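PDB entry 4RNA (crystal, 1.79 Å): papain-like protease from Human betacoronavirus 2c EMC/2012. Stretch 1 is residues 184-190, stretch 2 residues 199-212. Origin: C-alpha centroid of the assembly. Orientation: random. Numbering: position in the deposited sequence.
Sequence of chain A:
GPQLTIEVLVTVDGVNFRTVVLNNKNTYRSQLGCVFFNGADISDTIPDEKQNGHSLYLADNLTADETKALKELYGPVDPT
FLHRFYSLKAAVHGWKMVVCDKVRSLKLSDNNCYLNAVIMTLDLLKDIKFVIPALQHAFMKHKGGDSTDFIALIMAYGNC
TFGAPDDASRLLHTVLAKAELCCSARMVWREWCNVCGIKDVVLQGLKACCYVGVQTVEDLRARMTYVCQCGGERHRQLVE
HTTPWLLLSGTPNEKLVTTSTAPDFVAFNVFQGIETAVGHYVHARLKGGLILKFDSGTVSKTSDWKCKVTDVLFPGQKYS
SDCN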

ATOM      1  N   SER A 184     -15.816   7.635 -22.725  1.00 41.54           N
ATOM      2  CA  SER A 184     -16.478   6.354 -22.527  1.00 41.92           C
ATOM      3  C   SER A 184     -15.541   5.171 -22.713  1.00 38.81           C
ATOM      4  O   SER A 184     -14.661   5.224 -23.579  1.00 35.52           O
ATOM      5  N   ALA A 185     -15.716   4.109 -21.933  1.00 38.15           N
ATOM      6  CA  ALA A 185     -15.091   2.845 -22.331  1.00 40.72           C
ATOM      7  C   ALA A 185     -15.988   1.762 -21.832  1.00 40.28           C
ATOM      8  O   ALA A 185     -16.726   1.957 -20.858  1.00 36.91           O
ATOM      9  N   ARG A 186     -15.949   0.613 -22.483  1.00 39.46           N
ATOM     10  CA  ARG A 186     -16.891  -0.401 -22.102  1.00 38.70           C
ATOM     11  C   ARG A 186     -16.315  -1.752 -22.414  1.00 38.50           C
ATOM     12  O   ARG A 186     -15.671  -1.916 -23.446  1.00 36.24           O
ATOM     13  N   MET A 187     -16.575  -2.723 -21.531  1.00 37.79           N
ATOM     14  CA  MET A 187     -16.076  -4.085 -21.722  1.00 39.53           C
ATOM     15  C   MET A 187     -17.226  -5.040 -21.321  1.00 37.37           C
ATOM     16  O   MET A 187     -17.713  -4.945 -20.181  1.00 37.68           O
ATOM     17  N   VAL A 188     -17.694  -5.894 -22.253  1.00 35.92           N
ATOM     18  CA  VAL A 188     -18.783  -6.850 -21.917  1.00 35.18           C
ATOM     19  C   VAL A 188     -18.298  -8.297 -22.032  1.00 34.67           C
ATOM     20  O   VAL A 188     -17.963  -8.738 -23.114  1.00 36.76           O
ATOM     21  N   TRP A 189     -18.263  -8.998 -20.891  1.00 31.86           N
ATOM     22  CA  TRP A 189     -18.028 -10.429 -20.795  1.00 38.87           C
ATOM     23  C   TRP A 189     -19.335 -11.164 -20.786  1.00 42.77           C
ATOM     24  O   TRP A 189     -20.306 -10.732 -20.161  1.00 43.28           O
ATOM     25  N   ARG A 190     -19.394 -12.252 -21.534  1.00 43.81           N
ATOM     26  CA  ARG A 190     -20.573 -13.099 -21.474  1.00 41.03           C
ATOM     27  C   ARG A 190     -20.113 -14.456 -20.970  1.00 38.25           C
ATOM     28  O   ARG A 190     -19.045 -15.030 -21.413  1.00 35.62           O
ATOM     29  N   LYS A 199     -25.214 -15.051 -18.486  1.00 45.27           N
ATOM     30  CA  LYS A 199     -24.970 -13.885 -17.626  1.00 49.51           C
ATOM     31  C   LYS A 199     -23.958 -12.954 -18.291  1.00 46.08           C
ATOM     32  O   LYS A 199     -22.852 -13.414 -18.643  1.00 48.23           O
ATOM     33  N   ASP A 200     -24.341 -11.680 -18.483  1.00 49.80           N
ATOM     34  CA  ASP A 200     -23.400 -10.584 -18.830  1.00 50.53           C
ATOM     35  C   ASP A 200     -22.750  -9.809 -17.629  1.00 50.53           C
ATOM     36  O   ASP A 200     -23.414  -9.413 -16.658  1.00 46.44           O
ATOM     37  N   VAL A 201     -21.433  -9.629 -17.702  1.00 40.15           N
ATOM     38  CA  VAL A 201     -20.703  -8.714 -16.788  1.00 45.43           C
ATOM     39  C   VAL A 201     -20.176  -7.512 -17.607  1.00 42.75           C
ATOM     40  O   VAL A 201     -19.370  -7.677 -18.541  1.00 39.26           O
ATOM     41  N   VAL A 202     -20.654  -6.320 -17.270  1.00 38.92           N
ATOM     42  CA  VAL A 202     -20.264  -5.083 -17.944  1.00 41.75           C
ATOM     43  C   VAL A 202     -19.315  -4.270 -17.049  1.00 44.73           C
ATOM     44  O   VAL A 202     -19.659  -3.965 -15.885  1.00 44.08           O
ATOM     45  N   LEU A 203     -18.134  -3.935 -17.583  1.00 36.49           N
ATOM     46  CA  LEU A 203     -17.214  -2.983 -16.939  1.00 38.85           C
ATOM     47  C   LEU A 203     -17.110  -1.695 -17.777  1.00 34.94           C
ATOM     48  O   LEU A 203     -17.154  -1.751 -19.018  1.00 38.00           O
ATOM     49  N   GLN A 204     -16.997  -0.541 -17.097  1.00 36.22           N
ATOM     50  CA  GLN A 204     -16.947   0.793 -17.726  1.00 39.17           C
ATOM     51  C   GLN A 204     -15.760   1.601 -17.237  1.00 40.04           C
ATOM     52  O   GLN A 204     -15.188   1.257 -16.225  1.00 38.54           O
ATOM     53  N   GLY A 205     -15.439   2.685 -17.947  1.00 41.60           N
ATOM     54  CA  GLY A 205     -14.324   3.570 -17.598  1.00 38.36           C
ATOM     55  C   GLY A 205     -12.983   2.885 -17.627  1.00 41.72           C
ATOM     56  O   GLY A 205     -12.706   1.975 -18.461  1.00 36.79           O
ATOM     57  N   LEU A 206     -12.126   3.309 -16.708  1.00 36.28           N
ATOM     58  CA  LEU A 206     -10.805   2.724 -16.606  1.00 41.46           C
ATOM     59  C   LEU A 206     -10.796   1.237 -16.418  1.00 37.83           C
ATOM     60  O   LEU A 206      -9.887   0.584 -16.894  1.00 38.53           O
ATOM     61  N   LYS A 207     -11.771   0.706 -15.677  1.00 33.51           N
ATOM     62  CA  LYS A 207     -11.901  -0.740 -15.471  1.00 39.53           C
ATOM     63  C   LYS A 207     -12.004  -1.550 -16.757  1.00 37.82           C
ATOM     64  O   LYS A 207     -11.473  -2.674 -16.821  1.00 39.56           O
ATOM     65  N   ALA A 208     -12.668  -0.981 -17.770  1.00 30.77           N
ATOM     66  CA  ALA A 208     -12.724  -1.554 -19.121  1.00 30.12           C
ATOM     67  C   ALA A 208     -11.363  -1.503 -19.888  1.00 34.97           C
ATOM     68  O   ALA A 208     -11.250  -2.088 -20.936  1.00 35.64           O
ATOM     69  N   CYS A 209     -10.329  -0.851 -19.333  1.00 33.08           N
ATOM     70  CA  CYS A 209      -9.138  -0.597 -20.106  1.00 27.85           C
ATOM     71  C   CYS A 209      -7.962  -1.313 -19.571  1.00 30.77           C
ATOM     72  O   CYS A 209      -6.897  -1.074 -20.117  1.00 31.12           O
ATOM     73  N   CYS A 210      -8.132  -2.041 -18.469  1.00 25.78           N
ATOM     74  CA  CYS A 210      -6.980  -2.782 -17.844  1.00 28.78           C
ATOM     75  C   CYS A 210      -7.416  -4.217 -17.621  1.00 34.87           C
ATOM     76  O   CYS A 210      -8.572  -4.464 -17.200  1.00 38.11           O
ATOM     77  N   TYR A 211      -6.516  -5.185 -17.817  1.00 29.14           N
ATOM     78  CA  TYR A 211      -6.900  -6.545 -17.564  1.00 28.73           C
ATOM     79  C   TYR A 211      -5.659  -7.260 -17.152  1.00 34.31           C
ATOM     80  O   TYR A 211      -4.657  -7.038 -17.765  1.00 27.03           O
ATOM     81  N   VAL A 212      -5.745  -8.031 -16.081  1.00 32.40           N
ATOM     82  CA  VAL A 212      -4.661  -8.833 -15.607  1.00 33.53           C
ATOM     83  C   VAL A 212      -4.923 -10.298 -15.856  1.00 32.30           C
ATOM     84  O   VAL A 212      -5.919 -10.817 -15.429  1.00 31.13           O
TER

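An antiparallel pair of strands sends alternate side chains to opposite faces of its sheet, and the two faces need not be built alike. The strands 186-190 and 199-204 of this papain-like protease illustrate the principle. Their backbones are joined by paired hydrogen bonds: Met187 N to Leu203 O and Leu203 N to Met187 O are both 2.8 Å, and the equivalent pair between Trp189 and Val201 follows two residues on. This register places Met187 beside Leu203 and Trp189 beside Val201 on one face, and Arg186, Val188 and Arg190 beside Gln204, Val202 and Asp200 on the other.

The first face is apolar and draws on residues beyond the strand. Met187 (chi1 t, chi2 t, chi3 p) and Leu203 (m, t) share this face, although their terminal methyls are modelled too close together for the exact spacing to carry meaning. Past the strand end, a short 3-10 segment brings Ala208 back with its CB directed toward stretch 1, where it lies 3.7 Å from Met187 CB and 4.0 Å from Ala185 CB. Ala185, itself pointing toward stretch 2, also has its CB 3.9 Å from Cys209 SG.

Aromatic packing extends this face. Trp189, with chi1 m and chi2 93°, keeps its CB 4.2 Å from Val201 CB, while its CD1 lies 4.3 Å from Leu203 CD1 at the ring edge. Its six-membered ring meets Tyr211 (chi1 t) obliquely, with planes at 31° and Trp189 CZ2 3.4 Å from Tyr211 CE2. The indole nitrogen has a weak hydrogen bond within its own strand, from Trp189 NE1 to Met187 SD at 3.5 Å; Tyr211 OH is satisfied elsewhere in the structure.

Charged side chains mark the second face. Arg190 (t, t, m) presents the edge of its guanidinium to Asp200 (m), forming a salt bridge with two hydrogen bonds: NE of Arg190 to OD1 of Asp200 at 3.0 Å, and NH2 of Arg190 to OD2 of Asp200 at 3.2 Å. Arg186, extended through three t rotamers, instead lays one guanidinium face over Val202, with Arg186 NH1 3.6 Å from Val202 CG1. Between the arginines, Val188 and Val202, both t, approach through Val188 CG1 and Val202 CG2 at 4.2 Å.

Water enters at the end of the ladder, beside Ala185 and Gly205. Water 1 accepts a hydrogen bond from Ala185 N at 3.2 Å and a weak one from Gly205 N, also at 3.2 Å, bridging the two backbones.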

ATOM      1  CB  SER A 184     -17.496   6.206 -23.641  1.00 48.81           C
ATOM      2  OG  SER A 184     -18.694   6.757 -23.195  1.00 59.32           O
ATOM      3  CB  ALA A 185     -13.697   2.713 -21.743  1.00 32.58           C
ATOM      4  CB  ARG A 186     -18.143  -0.155 -22.894  1.00 41.25           C
ATOM      5  CG  ARG A 186     -19.329  -0.987 -22.501  1.00 46.71           C
ATOM      6  CD  ARG A 186     -20.412  -0.728 -23.525  1.00 50.44           C
ATOM      7  NE  ARG A 186     -21.559  -1.543 -23.189  1.00 62.59           N
ATOM      8  CZ  ARG A 186     -22.325  -1.357 -22.110  1.00 63.62           C
ATOM      9  NH1 ARG A 186     -22.095  -0.353 -21.255  1.00 62.69           N
ATOM     10  NH2 ARG A 186     -23.337  -2.187 -21.886  1.00 69.90           N
ATOM     11  CB  MET A 187     -14.840  -4.281 -20.858  1.00 40.53           C
ATOM     12  CG  MET A 187     -13.999  -5.487 -21.210  1.00 47.00           C
ATOM     13  SD  MET A 187     -12.689  -5.678 -19.964  1.00 43.57           S
ATOM     14  CE  MET A 187     -13.677  -5.847 -18.522  1.00 55.44           C
ATOM     15  CB  VAL A 188     -20.033  -6.627 -22.773  1.00 36.80           C
ATOM     16  CG1 VAL A 188     -21.200  -7.450 -22.238  1.00 40.98           C
ATOM     17  CG2 VAL A 188     -20.403  -5.148 -22.816  1.00 38.86           C
ATOM     18  CB  TRP A 189     -17.251 -10.778 -19.516  1.00 40.78           C
ATOM     19  CG  TRP A 189     -15.857 -10.226 -19.544  1.00 40.70           C
ATOM     20  CD1 TRP A 189     -15.430  -9.015 -19.035  1.00 41.25           C
ATOM     21  CD2 TRP A 189     -14.659 -10.848 -20.138  1.00 39.43           C
ATOM     22  NE1 TRP A 189     -14.090  -8.832 -19.274  1.00 42.24           N
ATOM     23  CE2 TRP A 189     -13.562  -9.908 -19.908  1.00 41.14           C
ATOM     24  CE3 TRP A 189     -14.399 -12.050 -20.807  1.00 39.36           C
ATOM     25  CZ2 TRP A 189     -12.260 -10.170 -20.327  1.00 38.34           C
ATOM     26  CZ3 TRP A 189     -13.082 -12.297 -21.244  1.00 40.72           C
ATOM     27  CH2 TRP A 189     -12.047 -11.359 -21.013  1.00 41.52           C
ATOM     28  CB  ARG A 190     -21.301 -13.175 -22.823  1.00 40.25           C
ATOM     29  CG  ARG A 190     -22.538 -14.094 -22.832  1.00 47.86           C
ATOM     30  CD  ARG A 190     -23.317 -13.905 -24.141  1.00 49.43           C
ATOM     31  NE  ARG A 190     -23.950 -12.594 -24.154  1.00 58.30           N
ATOM     32  CZ  ARG A 190     -24.310 -11.928 -25.243  1.00 68.42           C
ATOM     33  NH1 ARG A 190     -24.091 -12.445 -26.445  1.00 74.86           N
ATOM     34  NH2 ARG A 190     -24.878 -10.730 -25.122  1.00 71.06           N
ATOM     35  CB  LYS A 199     -24.391 -14.298 -16.268  1.00 49.77           C
ATOM     36  CG  LYS A 199     -24.383 -13.173 -15.231  1.00 56.52           C
ATOM     37  CD  LYS A 199     -25.791 -12.553 -15.174  1.00 65.48           C
ATOM     38  CE  LYS A 199     -25.972 -11.492 -14.087  1.00 70.56           C
ATOM     39  NZ  LYS A 199     -25.295 -10.218 -14.446  1.00 70.08           N
ATOM     40  CB  ASP A 200     -24.019  -9.625 -19.862  1.00 50.38           C
ATOM     41  CG  ASP A 200     -24.109 -10.243 -21.278  1.00 59.98           C
ATOM     42  OD1 ASP A 200     -23.421 -11.256 -21.574  1.00 60.11           O
ATOM     43  OD2 ASP A 200     -24.872  -9.710 -22.114  1.00 63.98           O
ATOM     44  CB  VAL A 201     -19.443  -9.401 -16.149  1.00 44.61           C
ATOM     45  CG1 VAL A 201     -18.812  -8.495 -15.095  1.00 41.04           C
ATOM     46  CG2 VAL A 201     -19.813 -10.739 -15.546  1.00 48.87           C
ATOM     47  CB  VAL A 202     -21.504  -4.225 -18.264  1.00 40.29           C
ATOM     48  CG1 VAL A 202     -21.145  -2.876 -18.928  1.00 38.20           C
ATOM     49  CG2 VAL A 202     -22.527  -5.031 -19.051  1.00 37.01           C
ATOM     50  CB  LEU A 203     -15.824  -3.627 -16.770  1.00 41.03           C
ATOM     51  CG  LEU A 203     -15.886  -4.898 -15.923  1.00 46.55           C
ATOM     52  CD1 LEU A 203     -14.734  -5.817 -16.251  1.00 44.72           C
ATOM     53  CD2 LEU A 203     -15.925  -4.540 -14.448  1.00 50.76           C
ATOM     54  CB  GLN A 204     -18.199   1.597 -17.369  1.00 46.35           C
ATOM     55  CG  GLN A 204     -19.417   0.706 -17.367  1.00 52.25           C
ATOM     56  CD  GLN A 204     -20.675   1.496 -17.329  1.00 62.83           C
ATOM     57  OE1 GLN A 204     -20.969   2.231 -18.269  1.00 64.83           O
ATOM     58  NE2 GLN A 204     -21.440   1.344 -16.249  1.00 62.08           N
ATOM     59  CB  LEU A 206     -10.025   3.358 -15.444  1.00 45.87           C
ATOM     60  CG  LEU A 206      -9.342   4.639 -15.846  1.00 48.89           C
ATOM     61  CD1 LEU A 206      -8.563   5.153 -14.649  1.00 52.53           C
ATOM     62  CD2 LEU A 206      -8.401   4.364 -16.987  1.00 50.36           C
ATOM     63  CB  LYS A 207     -13.070  -1.091 -14.531  1.00 45.69           C
ATOM     64  CG  LYS A 207     -12.826  -0.580 -13.111  1.00 56.87           C
ATOM     65  CD  LYS A 207     -13.713  -1.257 -12.069  1.00 71.07           C
ATOM     66  CE  LYS A 207     -15.178  -0.804 -12.137  1.00 80.03           C
ATOM     67  NZ  LYS A 207     -15.470   0.565 -11.596  1.00 87.70           N
ATOM     68  CB  ALA A 208     -13.837  -0.872 -19.948  1.00 33.76           C
ATOM     69  CB  CYS A 209      -8.731   0.889 -20.195  1.00 32.09           C
ATOM     70  SG  CYS A 209     -10.013   2.035 -20.754  1.00 36.16           S
ATOM     71  CB  CYS A 210      -6.605  -2.183 -16.464  1.00 28.25           C
ATOM     72  SG  CYS A 210      -6.268  -0.420 -16.603  1.00 38.62           S
ATOM     73  CB  TYR A 211      -7.488  -7.162 -18.841  1.00 34.02           C
ATOM     74  CG  TYR A 211      -8.006  -8.568 -18.605  1.00 36.82           C
ATOM     75  CD1 TYR A 211      -7.170  -9.681 -18.734  1.00 31.70           C
ATOM     76  CD2 TYR A 211      -9.342  -8.798 -18.176  1.00 36.80           C
ATOM     77  CE1 TYR A 211      -7.661 -10.982 -18.495  1.00 35.12           C
ATOM     78  CE2 TYR A 211      -9.806 -10.088 -17.932  1.00 38.45           C
ATOM     79  CZ  TYR A 211      -8.975 -11.170 -18.109  1.00 39.13           C
ATOM     80  OH  TYR A 211      -9.445 -12.446 -17.872  1.00 41.49           O
ATOM     81  CB  VAL A 212      -4.361  -8.541 -14.128  1.00 32.44           C
ATOM     82  CG1 VAL A 212      -3.285  -9.495 -13.619  1.00 30.15           C
ATOM     83  CG2 VAL A 212      -3.912  -7.053 -14.017  1.00 33.30           C
TER
HETATM   84  O   HOH W   1     -17.300   4.889 -19.245  1.00 54.06           O